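Local coordinates for protein endopolygalacturonase (Chondrostereum purpureum, PDB 1K5C) that probably hydrolyses the alpha-1,4 bonds between galacturonosyl units within polygalacturonan chains, as a glycosyl hydrolase family 28 enzyme, at residues Val20-Phe25 against Val43-Asp48; Tyr223-Lys228 against Tyr254-Ser259. One frame throughout, in Å; residues are numbered along the deposited sequence.

Both contacts join parallel strands of the right-handed beta-helix of this family, but on opposite sides of the chain's centre, their own centres about 39 Å apart. Contact 1 lies near the N-terminal end and is partly buried: apolar side chains pack on one face, threonines, an alanine and a bridging water mark the other, and the regular pairing ends where G24 and G47 come close. Contact 2 is almost wholly buried. It too has an apolar face, but its second face carries tyrosines, R226 and K228, the last two binding galacturonate in a ligand-bound structure of this enzyme. The two share a backbone scheme rather than an element; their chemistry diverges in the side chains.

Contact 1 (Val20-Phe25 against Val43-Asp48); sequences VTLNGF and VTMAGD
L22 and M45 run side by side on the buried face of a parallel strand pair, CD2 of L22 meeting CG of M45 at 4.0 Å. On the same face V20 CB touches V43 CG2, a branch set beside its own backbone N, and L22 CB lies more loosely by V43 CG1. The backbones supply the regular bonds of a parallel ladder: T44 N to V20 O, L22 N to T44 O, and A46 N to L22 O at 2.8 Å. Each of the three carbonyls also receives a CA-H, from V43, T21 and M45.

On the other face A46 CB touches both T21 CG2 and N23 OD1, 3.8 Å from each. T21 OG1 is anti to the carbonyl carbon (chi1 -58°), which leaves CG2 anti to the backbone N and near A46. A water gives a hydrogen bond to V20 O and holds T44 OG1 at 2.7 Å. Past the ladder, G24 and G47 bring their CA atoms within 3.7 Å, and F25 N makes a weak bond to D48 O. D48 OD1 is hydrogen-bonded to I76 N and H75 ND1.

V5 of strand 4-5 packs on V20 and L22, and F70 of strand 68-71 on V43 and M45, so the pair forms successive rungs of the beta-helix. The chemistry implies a two-sided stack: V20, L22, V43 and M45 are buried on one face, while T21, T44 and the water lie on the more exposed one.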
loop_
_atom_site.group_PDB
_atom_site.type_symbol
_atom_site.label_atom_id
_atom_site.label_comp_id
_atom_site.label_asym_id
_atom_site.label_seq_id
_atom_site.Cartn_x
_atom_site.Cartn_y
_atom_site.Cartn_z
ATOM N N VAL A 20 20.450 2.148 18.769
ATOM C CA VAL A 20 20.878 3.163 17.811
ATOM C C VAL A 20 19.952 4.378 17.962
ATOM O O VAL A 20 18.724 4.161 18.031
ATOM C CB VAL A 20 20.805 2.616 16.378
ATOM C CG1 VAL A 20 21.111 3.693 15.321
ATOM C CG2 VAL A 20 21.799 1.459 16.225
ATOM N N THR A 21 20.498 5.567 18.012
ATOM C CA THR A 21 19.704 6.772 17.977
ATOM C C THR A 21 19.875 7.439 16.628
ATOM O O THR A 21 21.001 7.700 16.230
ATOM C CB THR A 21 20.154 7.748 19.087
ATOM O OG1 THR A 21 20.022 7.063 20.346
ATOM C CG2 THR A 21 19.242 8.965 19.111
ATOM N N LEU A 22 18.758 7.669 15.960
ATOM C CA LEU A 22 18.778 8.305 14.643
ATOM C C LEU A 22 18.397 9.765 14.897
ATOM O O LEU A 22 17.219 10.074 15.135
ATOM C CB LEU A 22 17.821 7.512 13.720
ATOM C CG LEU A 22 17.661 8.059 12.319
ATOM C CD1 LEU A 22 18.981 8.061 11.595
ATOM C CD2 LEU A 22 16.639 7.069 11.669
ATOM N N ASN A 23 19.397 10.655 14.879
ATOM C CA ASN A 23 19.117 12.075 15.063
ATOM C C ASN A 23 18.490 12.680 13.782
ATOM O O ASN A 23 18.450 12.066 12.723
ATOM C CB ASN A 23 20.377 12.820 15.474
ATOM C CG ASN A 23 20.738 12.737 16.936
ATOM O OD1 ASN A 23 20.114 12.003 17.646
ATOM N ND2 ASN A 23 21.710 13.550 17.407
ATOM N N GLY A 24 17.969 13.884 13.952
ATOM C CA GLY A 24 17.442 14.670 12.783
ATOM C C GLY A 24 18.618 15.328 12.053
ATOM O O GLY A 24 19.615 15.754 12.623
ATOM N N PHE A 25 18.483 15.348 10.710
ATOM C CA PHE A 25 19.467 15.961 9.809
ATOM C C PHE A 25 18.867 15.975 8.422
ATOM O O PHE A 25 17.787 15.417 8.175
ATOM C CB PHE A 25 20.842 15.240 9.820
ATOM C CG PHE A 25 20.819 13.767 9.528
ATOM C CD1 PHE A 25 20.994 13.270 8.221
ATOM C CD2 PHE A 25 20.667 12.862 10.557
ATOM C CE1 PHE A 25 21.018 11.906 7.986
ATOM C CE2 PHE A 25 20.658 11.491 10.346
ATOM C CZ PHE A 25 20.836 11.025 9.057
ATOM N N VAL A 43 16.195 0.874 17.101
ATOM C CA VAL A 43 16.573 2.126 16.435
ATOM C C VAL A 43 15.508 3.123 16.813
ATOM O O VAL A 43 14.323 2.916 16.516
ATOM C CB VAL A 43 16.611 1.926 14.936
ATOM C CG1 VAL A 43 16.965 3.254 14.229
ATOM C CG2 VAL A 43 17.586 0.794 14.543
ATOM N N THR A 44 15.895 4.215 17.503
ATOM C CA THR A 44 14.973 5.217 17.969
ATOM C C THR A 44 15.230 6.522 17.269
ATOM O O THR A 44 16.375 7.018 17.291
ATOM C CB THR A 44 15.122 5.436 19.503
ATOM O OG1 THR A 44 14.925 4.159 20.172
ATOM C CG2 THR A 44 14.109 6.430 20.056
ATOM N N MET A 45 14.201 7.092 16.643
ATOM C CA MET A 45 14.336 8.400 16.032
ATOM C C MET A 45 14.240 9.506 17.063
ATOM O O MET A 45 13.324 9.494 17.911
ATOM C CB MET A 45 13.208 8.660 15.019
ATOM C CG MET A 45 13.304 7.957 13.761
ATOM S SD MET A 45 12.129 8.480 12.529
ATOM C CE MET A 45 12.841 9.810 11.531
ATOM N N ALA A 46 15.159 10.458 16.968
ATOM C CA ALA A 46 15.214 11.591 17.921
ATOM C C ALA A 46 15.051 12.909 17.196
ATOM O O ALA A 46 15.107 13.964 17.868
ATOM C CB ALA A 46 16.536 11.580 18.690
ATOM N N GLY A 47 14.860 12.912 15.891
ATOM C CA GLY A 47 14.613 14.135 15.119
ATOM C C GLY A 47 14.045 13.754 13.758
ATOM O O GLY A 47 13.912 12.581 13.435
ATOM N N ASP A 48 13.669 14.805 13.017
ATOM C CA ASP A 48 13.119 14.612 11.676
ATOM C C ASP A 48 14.259 14.578 10.649
ATOM O O ASP A 48 15.278 15.292 10.784
ATOM C CB ASP A 48 12.193 15.770 11.347
ATOM C CG ASP A 48 10.971 15.882 12.258
ATOM O OD1 ASP A 48 10.587 14.873 12.898
ATOM O OD2 ASP A 48 10.380 16.993 12.259
HETATM O O HOH W 1 17.420 3.078 20.558
#

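Contact 2 (Tyr223-Lys228 against Tyr254-Ser259)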
loop_
_atom_site.group_PDB
_atom_site.type_symbol
_atom_site.label_atom_id
_atom_site.label_comp_id
_atom_site.label_asym_id
_atom_site.label_seq_id
_atom_site.Cartn_x
_atom_site.Cartn_y
_atom_site.Cartn_z
ATOM N N TYR A 223 -11.698 4.455 -5.311
ATOM C CA TYR A 223 -12.210 3.093 -5.222
ATOM C C TYR A 223 -12.231 2.731 -3.746
ATOM O O TYR A 223 -11.472 3.292 -2.960
ATOM C CB TYR A 223 -11.298 2.047 -5.927
ATOM C CG TYR A 223 -10.864 2.452 -7.328
ATOM C CD1 TYR A 223 -11.502 2.022 -8.463
ATOM C CD2 TYR A 223 -9.760 3.260 -7.513
ATOM C CE1 TYR A 223 -11.048 2.426 -9.743
ATOM C CE2 TYR A 223 -9.311 3.678 -8.744
ATOM C CZ TYR A 223 -9.984 3.250 -9.860
ATOM O OH TYR A 223 -9.529 3.607 -11.114
ATOM N N GLY A 224 -13.102 1.782 -3.394
ATOM C CA GLY A 224 -13.082 1.256 -2.045
ATOM C C GLY A 224 -12.019 0.134 -1.893
ATOM O O GLY A 224 -11.004 0.316 -1.231
ATOM N N VAL A 225 -12.323 -1.002 -2.529
ATOM C CA VAL A 225 -11.358 -2.088 -2.621
ATOM C C VAL A 225 -11.217 -2.478 -4.085
ATOM O O VAL A 225 -12.192 -2.473 -4.865
ATOM C CB VAL A 225 -11.643 -3.293 -1.675
ATOM C CG1 VAL A 225 -11.717 -2.842 -0.204
ATOM C CG2 VAL A 225 -12.934 -3.938 -2.092
ATOM N N ARG A 226 -9.997 -2.875 -4.446
ATOM C CA ARG A 226 -9.707 -3.349 -5.771
ATOM C C ARG A 226 -8.825 -4.575 -5.757
ATOM O O ARG A 226 -7.905 -4.678 -4.944
ATOM C CB ARG A 226 -8.897 -2.354 -6.619
ATOM C CG ARG A 226 -9.802 -1.300 -7.249
ATOM C CD ARG A 226 -8.719 -0.465 -8.014
ATOM N NE ARG A 226 -8.449 -0.644 -9.440
ATOM C CZ ARG A 226 -7.823 0.246 -10.216
ATOM N NH1 ARG A 226 -7.364 1.349 -9.675
ATOM N NH2 ARG A 226 -7.621 0.028 -11.507
ATOM N N ILE A 227 -9.091 -5.469 -6.706
ATOM C CA ILE A 227 -8.120 -6.528 -7.046
ATOM C C ILE A 227 -7.901 -6.354 -8.555
ATOM O O ILE A 227 -8.870 -6.452 -9.314
ATOM C CB ILE A 227 -8.601 -7.948 -6.687
ATOM C CG1 ILE A 227 -9.033 -8.011 -5.223
ATOM C CG2 ILE A 227 -7.515 -8.988 -7.025
ATOM C CD1 ILE A 227 -9.548 -9.403 -4.813
ATOM N N LYS A 228 -6.683 -6.047 -8.927
ATOM C CA LYS A 228 -6.326 -5.731 -10.323
ATOM C C LYS A 228 -5.227 -6.676 -10.780
ATOM O O LYS A 228 -4.191 -6.786 -10.151
ATOM C CB LYS A 228 -5.930 -4.252 -10.552
ATOM C CG LYS A 228 -5.324 -3.534 -9.387
ATOM C CD LYS A 228 -4.901 -2.121 -9.688
ATOM C CE LYS A 228 -4.471 -1.534 -8.319
ATOM N NZ LYS A 228 -3.497 -0.503 -8.490
ATOM N N TYR A 254 -15.547 3.227 -8.202
ATOM C CA TYR A 254 -16.099 1.906 -7.919
ATOM C C TYR A 254 -15.996 1.581 -6.439
ATOM O O TYR A 254 -14.907 1.664 -5.858
ATOM C CB TYR A 254 -15.359 0.771 -8.631
ATOM C CG TYR A 254 -15.502 0.720 -10.132
ATOM C CD1 TYR A 254 -16.528 -0.074 -10.686
ATOM C CD2 TYR A 254 -14.645 1.365 -10.982
ATOM C CE1 TYR A 254 -16.690 -0.156 -12.078
ATOM C CE2 TYR A 254 -14.786 1.254 -12.394
ATOM C CZ TYR A 254 -15.824 0.476 -12.881
ATOM O OH TYR A 254 -15.971 0.375 -14.274
ATOM N N GLY A 255 -17.111 1.133 -5.821
ATOM C CA GLY A 255 -16.989 0.612 -4.472
ATOM C C GLY A 255 -16.071 -0.585 -4.388
ATOM O O GLY A 255 -15.153 -0.626 -3.549
ATOM N N VAL A 256 -16.331 -1.562 -5.273
ATOM C CA VAL A 256 -15.507 -2.734 -5.454
ATOM C C VAL A 256 -15.249 -2.884 -6.931
ATOM O O VAL A 256 -16.183 -2.898 -7.724
ATOM C CB VAL A 256 -16.219 -4.028 -4.937
ATOM C CG1 VAL A 256 -15.397 -5.282 -5.198
ATOM C CG2 VAL A 256 -16.634 -3.909 -3.462
ATOM N N LEU A 257 -13.939 -3.040 -7.320
ATOM C CA LEU A 257 -13.596 -3.385 -8.688
ATOM C C LEU A 257 -12.583 -4.528 -8.640
ATOM O O LEU A 257 -11.483 -4.377 -8.136
ATOM C CB LEU A 257 -13.036 -2.196 -9.487
ATOM C CG LEU A 257 -12.574 -2.529 -10.934
ATOM C CD1 LEU A 257 -13.734 -2.997 -11.801
ATOM C CD2 LEU A 257 -11.891 -1.328 -11.560
ATOM N N ILE A 258 -13.033 -5.697 -9.124
ATOM C CA ILE A 258 -12.203 -6.909 -9.201
ATOM C C ILE A 258 -12.070 -7.170 -10.681
ATOM O O ILE A 258 -13.091 -7.460 -11.317
ATOM C CB ILE A 258 -12.822 -8.038 -8.396
ATOM C CG1 ILE A 258 -12.676 -7.651 -6.862
ATOM C CG2 ILE A 258 -12.125 -9.365 -8.686
ATOM C CD1 ILE A 258 -13.509 -8.507 -5.951
ATOM N N SER A 259 -10.861 -7.027 -11.231
ATOM C CA SER A 259 -10.735 -7.020 -12.675
ATOM C C SER A 259 -9.410 -7.585 -13.152
ATOM O O SER A 259 -8.349 -7.303 -12.618
ATOM C CB SER A 259 -10.855 -5.580 -13.185
ATOM O OG SER A 259 -10.547 -5.540 -14.595
#
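Y223 and Y254 stand side by side on one face of a parallel strand pair, CE1 of Y223 coming 3.9 Å from CD2 of Y254. Each tyrosine thus offers a ring edge to the other, near both ring planes. L257 CD1 sits over the centre of the Y254 ring.

On the same face R226 can be followed outward, in one of its two conformers. Its CB lies 3.6 Å from L257 O, the carbonyl that also accepts I227 N. CG stays close to that oxygen and meets L257 CB at 4.0 Å. CD lies over one face of the Y223 ring, offset toward the rim. The chain then bends (chi3 of R226 98°), and this sets NE 4.1 Å from L257 CD2. At the tip, the guanidinium has K228 CD 3.7 Å above its centre and Y223 CE1 against the opposite side, offset toward the rim.

The other face is apolar: V225 CG2 meets V256 CG2, and I227 CG1 meets I258 CG1 at 4.0 Å. Main-chain bonds hold the register, from V225 N to G255 O through to S259 N on I227 O at 2.8 Å.

R226 and K228 bind galacturonate in a ligand-bound structure of this enzyme; none is bound here. H195, the predicted active-site residue, lies close to Y223, and Y262 to R226. K228 NZ reaches a salt bridge with D174, and S259 OG is held by D265 O and S261 N. Strand 197-202 flanks segment 223-228 and strand 294-299 flanks 254-259, while F275, V278 and F280 of strand 275-280 and Y243 of strand 237-244 pack on the valine-isoleucine face within the beta-helix.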